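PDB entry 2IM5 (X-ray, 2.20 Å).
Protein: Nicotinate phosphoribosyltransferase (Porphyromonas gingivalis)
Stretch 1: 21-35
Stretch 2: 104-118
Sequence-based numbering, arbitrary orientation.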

# COMPACT_ATOMS: atom_id res chain seq x y z
N TYR A 21 -2.30 -2.21 14.80
CA TYR A 21 -1.17 -2.72 15.60
C TYR A 21 -1.20 -2.11 17.01
O TYR A 21 -1.00 -2.81 18.01
CB TYR A 21 0.18 -2.35 14.98
CG TYR A 21 0.54 -3.02 13.67
CD1 TYR A 21 0.40 -4.40 13.51
CD2 TYR A 21 1.07 -2.28 12.62
CE1 TYR A 21 0.81 -5.03 12.33
CE2 TYR A 21 1.48 -2.89 11.43
CZ TYR A 21 1.35 -4.26 11.29
OH TYR A 21 1.77 -4.86 10.13
N ALA A 22 -1.45 -0.81 17.08
CA ALA A 22 -1.49 -0.10 18.35
C ALA A 22 -2.55 -0.66 19.30
O ALA A 22 -2.36 -0.67 20.52
CB ALA A 22 -1.73 1.38 18.11
N LYS A 23 -3.66 -1.12 18.74
CA LYS A 23 -4.72 -1.66 19.57
C LYS A 23 -4.49 -3.10 19.98
O LYS A 23 -4.53 -3.43 21.17
CB LYS A 23 -6.07 -1.60 18.85
CG LYS A 23 -7.20 -2.23 19.68
CD LYS A 23 -8.51 -2.35 18.94
CE LYS A 23 -9.60 -2.87 19.89
NZ LYS A 23 -10.88 -3.14 19.19
N LEU A 24 -4.24 -3.96 19.00
CA LEU A 24 -4.07 -5.38 19.26
C LEU A 24 -2.66 -5.90 19.50
O LEU A 24 -2.50 -6.91 20.19
CB LEU A 24 -4.71 -6.19 18.14
CG LEU A 24 -6.21 -5.96 17.89
CD1 LEU A 24 -6.64 -6.77 16.65
CD2 LEU A 24 -7.03 -6.39 19.13
N PHE A 25 -1.64 -5.24 18.96
CA PHE A 25 -0.26 -5.70 19.13
C PHE A 25 0.70 -4.56 19.50
O PHE A 25 1.75 -4.39 18.87
CB PHE A 25 0.21 -6.34 17.83
CG PHE A 25 -0.71 -7.41 17.32
CD1 PHE A 25 -0.81 -8.63 17.98
CD2 PHE A 25 -1.53 -7.17 16.22
CE1 PHE A 25 -1.73 -9.61 17.55
CE2 PHE A 25 -2.44 -8.13 15.78
CZ PHE A 25 -2.54 -9.35 16.45
N PRO A 26 0.37 -3.80 20.55
CA PRO A 26 1.21 -2.68 20.99
C PRO A 26 2.62 -3.04 21.47
O PRO A 26 3.46 -2.15 21.64
CB PRO A 26 0.36 -2.02 22.08
CG PRO A 26 -0.30 -3.20 22.73
CD PRO A 26 -0.73 -4.02 21.51
N ARG A 27 2.89 -4.32 21.69
CA ARG A 27 4.21 -4.75 22.15
C ARG A 27 5.03 -5.37 21.02
O ARG A 27 6.20 -5.69 21.21
CB ARG A 27 4.08 -5.77 23.28
CG ARG A 27 3.43 -5.25 24.55
CD ARG A 27 3.48 -6.31 25.64
NE ARG A 27 3.27 -5.72 26.96
CZ ARG A 27 2.08 -5.43 27.47
NH1 ARG A 27 0.98 -5.68 26.76
NH2 ARG A 27 1.98 -4.88 28.67
N ALA A 28 4.41 -5.55 19.86
CA ALA A 28 5.10 -6.16 18.74
C ALA A 28 6.23 -5.32 18.18
O ALA A 28 6.20 -4.09 18.23
CB ALA A 28 4.10 -6.49 17.64
N TYR A 29 7.24 -6.00 17.65
CA TYR A 29 8.39 -5.37 17.02
C TYR A 29 8.44 -5.84 15.58
O TYR A 29 7.93 -6.91 15.23
CB TYR A 29 9.69 -5.77 17.72
CG TYR A 29 9.98 -4.99 18.97
CD1 TYR A 29 10.83 -3.89 18.95
CD2 TYR A 29 9.38 -5.34 20.19
CE1 TYR A 29 11.08 -3.15 20.10
CE2 TYR A 29 9.62 -4.60 21.34
CZ TYR A 29 10.47 -3.51 21.29
OH TYR A 29 10.71 -2.78 22.42
N GLY A 30 9.05 -5.03 14.73
CA GLY A 30 9.17 -5.42 13.34
C GLY A 30 10.38 -4.77 12.71
O GLY A 30 10.89 -3.76 13.22
N GLU A 31 10.86 -5.36 11.63
CA GLU A 31 11.98 -4.79 10.89
C GLU A 31 11.58 -4.71 9.42
O GLU A 31 11.26 -5.73 8.80
CB GLU A 31 13.25 -5.64 10.98
CG GLU A 31 14.38 -5.00 10.15
CD GLU A 31 15.66 -5.84 10.07
OE1 GLU A 31 15.62 -6.95 9.50
OE2 GLU A 31 16.70 -5.37 10.57
N PHE A 32 11.61 -3.50 8.88
CA PHE A 32 11.29 -3.28 7.48
C PHE A 32 12.61 -3.16 6.73
O PHE A 32 13.56 -2.53 7.21
CB PHE A 32 10.47 -2.00 7.32
CG PHE A 32 9.01 -2.15 7.68
CD1 PHE A 32 8.06 -2.36 6.68
CD2 PHE A 32 8.60 -2.12 9.00
CE1 PHE A 32 6.71 -2.53 7.00
CE2 PHE A 32 7.26 -2.29 9.34
CZ PHE A 32 6.31 -2.50 8.33
N ARG A 33 12.67 -3.76 5.55
CA ARG A 33 13.88 -3.68 4.75
C ARG A 33 13.62 -3.12 3.36
O ARG A 33 12.71 -3.56 2.66
CB ARG A 33 14.54 -5.06 4.62
CG ARG A 33 15.09 -5.58 5.93
CD ARG A 33 15.89 -6.85 5.73
NE ARG A 33 16.32 -7.40 7.01
CZ ARG A 33 17.08 -8.49 7.14
NH1 ARG A 33 17.50 -9.14 6.06
NH2 ARG A 33 17.39 -8.93 8.35
N PHE A 34 14.42 -2.14 2.98
CA PHE A 34 14.33 -1.51 1.67
C PHE A 34 14.93 -2.47 0.66
O PHE A 34 15.94 -3.11 0.94
CB PHE A 34 15.13 -0.21 1.67
CG PHE A 34 15.35 0.38 0.31
CD1 PHE A 34 14.39 1.20 -0.27
CD2 PHE A 34 16.51 0.10 -0.40
CE1 PHE A 34 14.59 1.74 -1.54
CE2 PHE A 34 16.72 0.64 -1.67
CZ PHE A 34 15.75 1.46 -2.24
N ILE A 35 14.31 -2.58 -0.51
CA ILE A 35 14.83 -3.46 -1.54
C ILE A 35 14.75 -2.77 -2.91
O ILE A 35 13.67 -2.40 -3.37
CB ILE A 35 14.03 -4.78 -1.66
CG1 ILE A 35 13.91 -5.48 -0.30
CG2 ILE A 35 14.71 -5.70 -2.67
CD1 ILE A 35 15.24 -5.92 0.28
N HIS A 104 24.94 -1.55 -3.03
CA HIS A 104 23.52 -1.28 -3.14
C HIS A 104 23.00 -0.52 -1.92
O HIS A 104 23.54 -0.64 -0.82
CB HIS A 104 22.77 -2.60 -3.29
CG HIS A 104 23.18 -3.38 -4.50
ND1 HIS A 104 23.10 -4.76 -4.56
CD2 HIS A 104 23.65 -2.98 -5.71
CE1 HIS A 104 23.52 -5.17 -5.75
NE2 HIS A 104 23.85 -4.11 -6.46
N LEU A 105 21.94 0.25 -2.13
CA LEU A 105 21.36 1.02 -1.03
C LEU A 105 20.60 0.09 -0.10
O LEU A 105 19.72 -0.65 -0.53
CB LEU A 105 20.41 2.09 -1.59
CG LEU A 105 19.69 2.99 -0.58
CD1 LEU A 105 20.70 3.72 0.29
CD2 LEU A 105 18.83 3.99 -1.34
N ASP A 106 20.95 0.13 1.18
CA ASP A 106 20.31 -0.71 2.20
C ASP A 106 19.70 0.17 3.29
O ASP A 106 20.39 1.02 3.87
CB ASP A 106 21.34 -1.65 2.83
CG ASP A 106 20.72 -2.60 3.85
OD1 ASP A 106 20.26 -2.14 4.92
OD2 ASP A 106 20.69 -3.83 3.58
N ILE A 107 18.42 -0.03 3.57
CA ILE A 107 17.74 0.74 4.60
C ILE A 107 16.86 -0.15 5.47
O ILE A 107 16.07 -0.95 4.96
CB ILE A 107 16.87 1.84 3.99
CG1 ILE A 107 17.70 2.73 3.07
CG2 ILE A 107 16.26 2.69 5.11
CD1 ILE A 107 16.89 3.72 2.30
N ARG A 108 17.00 -0.01 6.78
CA ARG A 108 16.21 -0.81 7.70
C ARG A 108 15.63 0.03 8.82
O ARG A 108 16.33 0.82 9.45
CB ARG A 108 17.07 -1.93 8.29
CG ARG A 108 17.84 -2.67 7.22
CD ARG A 108 18.46 -3.95 7.71
NE ARG A 108 19.13 -4.62 6.61
CZ ARG A 108 19.58 -5.87 6.64
NH1 ARG A 108 19.42 -6.61 7.73
NH2 ARG A 108 20.19 -6.38 5.57
N ALA A 109 14.33 -0.15 9.05
CA ALA A 109 13.61 0.53 10.11
C ALA A 109 13.20 -0.57 11.07
O ALA A 109 12.44 -1.47 10.70
CB ALA A 109 12.39 1.24 9.55
N GLN A 110 13.71 -0.52 12.29
CA GLN A 110 13.39 -1.54 13.28
C GLN A 110 12.96 -0.90 14.59
O GLN A 110 13.52 0.10 15.01
CB GLN A 110 14.60 -2.45 13.51
CG GLN A 110 14.28 -3.63 14.39
CD GLN A 110 15.48 -4.54 14.61
OE1 GLN A 110 16.06 -5.07 13.65
NE2 GLN A 110 15.85 -4.73 15.87
N GLY A 111 11.95 -1.49 15.22
CA GLY A 111 11.43 -0.99 16.47
C GLY A 111 10.00 -1.49 16.67
O GLY A 111 9.59 -2.48 16.07
N LEU A 112 9.24 -0.82 17.53
CA LEU A 112 7.86 -1.23 17.77
C LEU A 112 7.12 -1.14 16.45
O LEU A 112 7.20 -0.14 15.74
CB LEU A 112 7.23 -0.31 18.82
CG LEU A 112 7.83 -0.50 20.23
CD1 LEU A 112 7.67 0.76 21.04
CD2 LEU A 112 7.16 -1.69 20.93
N LEU A 113 6.41 -2.21 16.11
CA LEU A 113 5.70 -2.27 14.84
C LEU A 113 4.71 -1.13 14.57
O LEU A 113 4.68 -0.59 13.45
CB LEU A 113 5.00 -3.63 14.72
CG LEU A 113 4.31 -4.03 13.40
CD1 LEU A 113 5.18 -3.69 12.20
CD2 LEU A 113 4.03 -5.53 13.42
N TYR A 114 3.91 -0.74 15.57
CA TYR A 114 2.96 0.33 15.34
C TYR A 114 3.68 1.63 15.01
O TYR A 114 3.12 2.51 14.35
CB TYR A 114 2.02 0.51 16.55
CG TYR A 114 2.65 1.11 17.79
CD1 TYR A 114 2.74 2.50 17.95
CD2 TYR A 114 3.16 0.29 18.79
CE1 TYR A 114 3.33 3.06 19.09
CE2 TYR A 114 3.75 0.84 19.94
CZ TYR A 114 3.83 2.22 20.08
OH TYR A 114 4.41 2.74 21.21
N ARG A 115 4.93 1.75 15.44
CA ARG A 115 5.71 2.94 15.15
C ARG A 115 6.42 2.86 13.79
O ARG A 115 6.20 3.71 12.93
CB ARG A 115 6.78 3.18 16.22
CG ARG A 115 6.27 3.60 17.59
CD ARG A 115 7.44 4.01 18.46
NE ARG A 115 8.14 5.15 17.88
CZ ARG A 115 7.76 6.41 18.03
NH1 ARG A 115 6.69 6.71 18.76
NH2 ARG A 115 8.41 7.38 17.41
N VAL A 116 7.27 1.84 13.61
CA VAL A 116 8.04 1.73 12.37
C VAL A 116 7.27 1.47 11.08
O VAL A 116 7.80 1.71 9.99
CB VAL A 116 9.17 0.68 12.50
CG1 VAL A 116 10.06 1.04 13.69
CG2 VAL A 116 8.61 -0.72 12.65
N THR A 117 6.04 0.99 11.17
CA THR A 117 5.29 0.76 9.95
C THR A 117 5.06 2.11 9.23
O THR A 117 4.93 2.16 8.01
CB THR A 117 3.93 0.09 10.24
OG1 THR A 117 3.30 -0.25 8.99
CG2 THR A 117 3.01 1.01 11.03
N LEU A 118 5.03 3.19 10.00
CA LEU A 118 4.81 4.52 9.44
C LEU A 118 5.96 5.06 8.58
O LEU A 118 5.78 6.02 7.84
CB LEU A 118 4.50 5.52 10.57
CG LEU A 118 3.34 5.12 11.49
CD1 LEU A 118 3.18 6.17 12.59
CD2 LEU A 118 2.04 5.00 10.68
O HOH W 1 3.76 -2.79 17.78
O HOH W 2 17.61 -2.49 2.82

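The strand starting at Tyr29 and the strand starting at Leu105 run antiparallel, their axes at 166° and 4.6 Å apart at closest approach. The ladder is read from paired amides: Gly30 N to Gly111 O (2.9 Å) with its return bond, then Phe32 N to Ala109 O (2.8 Å) with its own. Phe34 N donates to Ile107 O at 2.8 Å, but in the return direction water 2 intervenes, accepting from Ile107 N (2.7 Å) and donating to Phe34 O (2.6 Å).

At the other end Leu113 N, in the first turn of the helix that begins at Leu113, donates to Ala28 O (2.8 Å), joining the start of the helix to the turn just before the strand. Its side chain is the main bump. Leu113 CG sits 3.5 Å from the Tyr21 ring centroid, only 7° off the normal, while Leu113 CD1 reaches Phe32 CE2 (3.8 Å). The hollow beside it depends on Gly30, where an ideal CB would lie 3.1 Å from Leu113 CD1. Phe32 wedges its ring edge against Val116, Phe32 CD2 to Val116 CG2 3.9 Å. Phe34 lays one ring face over Ile107 CD1 and brings Phe34 CE2 to 3.9 Å from Leu105 CG; Tyr21 CB meets Tyr114 CB at 3.7 Å.

On the sheet face carrying Glu31, the guanidinium groups of Arg33 and Arg108 stack at 25°, centres 3.7 Å apart. Their like charges are offset by separate salt bridges: Arg33 NE to Glu31 OE1 (2.6 Å) and Arg108 NE to Asp106 OD1 (3.2 Å).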